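Local coordinates for HAT1-interacting factor 1 (Saccharomyces cerevisiae, PDB 4NQ0), which acts as a histone chaperone for H3 and H4 in the nuclear HAT-B complex and takes part in chromatin assembly and telomere silencing, at residues H168-F173 and R254-Y259. Numbering follows the deposited sequence.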
# COMPACT_ATOMS: atom_id res chain seq x y z
N HIS A 168 -15.08 -0.90 14.01
CA HIS A 168 -15.01 0.51 14.38
C HIS A 168 -14.12 1.33 13.45
O HIS A 168 -14.28 2.53 13.34
CB HIS A 168 -14.57 0.70 15.85
CG HIS A 168 -13.20 0.19 16.16
ND1 HIS A 168 -12.99 -0.98 16.87
CD2 HIS A 168 -11.97 0.68 15.88
CE1 HIS A 168 -11.69 -1.18 17.01
NE2 HIS A 168 -11.05 -0.18 16.42
N GLU A 169 -13.19 0.66 12.77
CA GLU A 169 -12.29 1.33 11.83
C GLU A 169 -13.00 1.99 10.64
O GLU A 169 -12.52 2.97 10.07
CB GLU A 169 -11.21 0.35 11.34
CG GLU A 169 -10.23 0.03 12.45
CD GLU A 169 -9.24 -1.07 12.11
OE1 GLU A 169 -9.32 -1.70 11.04
OE2 GLU A 169 -8.36 -1.32 12.98
N LEU A 170 -14.16 1.43 10.27
CA LEU A 170 -14.98 1.99 9.19
C LEU A 170 -15.68 3.31 9.57
O LEU A 170 -16.09 4.07 8.69
CB LEU A 170 -16.04 0.98 8.77
CG LEU A 170 -15.56 -0.33 8.15
CD1 LEU A 170 -16.75 -1.27 7.98
CD2 LEU A 170 -14.88 -0.12 6.81
N ALA A 171 -15.83 3.57 10.87
CA ALA A 171 -16.48 4.79 11.35
C ALA A 171 -15.46 5.88 11.65
O ALA A 171 -15.84 6.96 12.07
CB ALA A 171 -17.32 4.49 12.59
N ASN A 172 -14.18 5.58 11.44
CA ASN A 172 -13.10 6.54 11.64
C ASN A 172 -12.69 7.23 10.33
O ASN A 172 -12.41 6.55 9.33
CB ASN A 172 -11.88 5.84 12.26
CG ASN A 172 -10.65 6.73 12.27
OD1 ASN A 172 -10.72 7.90 12.61
ND2 ASN A 172 -9.52 6.17 11.86
N PHE A 173 -12.65 8.56 10.34
CA PHE A 173 -12.18 9.35 9.19
C PHE A 173 -11.06 10.31 9.58
O PHE A 173 -10.76 11.25 8.84
CB PHE A 173 -13.34 10.13 8.57
CG PHE A 173 -14.52 9.27 8.24
CD1 PHE A 173 -14.48 8.41 7.16
CD2 PHE A 173 -15.67 9.32 9.02
CE1 PHE A 173 -15.57 7.61 6.85
CE2 PHE A 173 -16.77 8.52 8.71
CZ PHE A 173 -16.72 7.67 7.62
N ARG A 254 -7.88 -7.90 5.84
CA ARG A 254 -6.56 -7.29 5.92
C ARG A 254 -6.41 -6.19 4.87
O ARG A 254 -5.87 -5.12 5.16
CB ARG A 254 -5.45 -8.34 5.78
CG ARG A 254 -5.19 -9.13 7.07
CD ARG A 254 -4.24 -10.33 6.89
NE ARG A 254 -2.99 -9.96 6.23
CZ ARG A 254 -1.88 -10.70 6.22
NH1 ARG A 254 -1.82 -11.87 6.86
NH2 ARG A 254 -0.80 -10.25 5.58
N ALA A 255 -6.92 -6.44 3.67
CA ALA A 255 -6.89 -5.44 2.61
C ALA A 255 -7.53 -4.15 3.06
O ALA A 255 -6.91 -3.09 2.98
CB ALA A 255 -7.60 -5.94 1.34
N ILE A 256 -8.77 -4.24 3.53
CA ILE A 256 -9.54 -3.05 3.88
C ILE A 256 -8.83 -2.29 4.98
O ILE A 256 -8.74 -1.06 4.93
CB ILE A 256 -10.99 -3.40 4.33
CG1 ILE A 256 -11.76 -4.07 3.19
CG2 ILE A 256 -11.73 -2.13 4.71
CD1 ILE A 256 -13.04 -4.81 3.63
N HIS A 257 -8.28 -3.03 5.95
CA HIS A 257 -7.55 -2.41 7.04
C HIS A 257 -6.36 -1.59 6.53
O HIS A 257 -6.10 -0.48 7.01
CB HIS A 257 -7.09 -3.46 8.04
CG HIS A 257 -6.03 -2.98 8.98
ND1 HIS A 257 -6.30 -2.13 10.03
CD2 HIS A 257 -4.70 -3.22 9.01
CE1 HIS A 257 -5.17 -1.87 10.67
NE2 HIS A 257 -4.19 -2.52 10.08
N HIS A 258 -5.65 -2.12 5.54
CA HIS A 258 -4.51 -1.39 4.96
C HIS A 258 -4.90 -0.20 4.11
O HIS A 258 -4.25 0.85 4.17
CB HIS A 258 -3.57 -2.34 4.24
CG HIS A 258 -2.72 -3.15 5.17
ND1 HIS A 258 -2.58 -4.51 5.07
CD2 HIS A 258 -2.03 -2.77 6.27
CE1 HIS A 258 -1.80 -4.94 6.05
NE2 HIS A 258 -1.45 -3.91 6.80
N TYR A 259 -5.96 -0.35 3.32
CA TYR A 259 -6.51 0.81 2.58
C TYR A 259 -6.91 1.96 3.52
O TYR A 259 -6.68 3.14 3.23
CB TYR A 259 -7.72 0.39 1.75
CG TYR A 259 -7.44 -0.52 0.56
CD1 TYR A 259 -6.29 -0.39 -0.21
CD2 TYR A 259 -8.38 -1.47 0.18
CE1 TYR A 259 -6.05 -1.23 -1.31
CE2 TYR A 259 -8.17 -2.29 -0.91
CZ TYR A 259 -7.01 -2.17 -1.66
OH TYR A 259 -6.81 -2.98 -2.75
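A histidine-carboxylate hydrogen bond between Glu169 and His257 ties the long linker of this SHNi-TPR protein to a helix of the predicted second TPR repeat. It joins two histone-interaction regions, 80-199 and 248-332. His257 ND1 donates to Glu169 OE1 at 3.2 Å, with an N-H...O angle of 159°. The oxygen lies near the ring plane, at the edge of the imidazole. The donor, in contrast, meets the carboxylate from above its plane. The two planes are 28° apart. Beyond CG the Glu169 chain is extended (chi2 172°), which carries the carboxylate across to the helix. The same OE1 takes a weak hydrogen bond from Ala166 N. With an alanine here the carboxylate is gone, and the turn at 168-173 is likely to lose this hydrogen bond to the helix, leaving His257 ND1 without this acceptor. Beside this bond, Leu170 CD2 packs on Ile256 CG2 at 4.3 Å. Both leucine and isoleucine are buried. Ile256 also rests on Ala289 and Leu290 of helix 273-290, and Leu170 O accepts a bond from Arg304. The linker turn thus lies against helix 252-266 and is also held by helix 298-316, through Arg304.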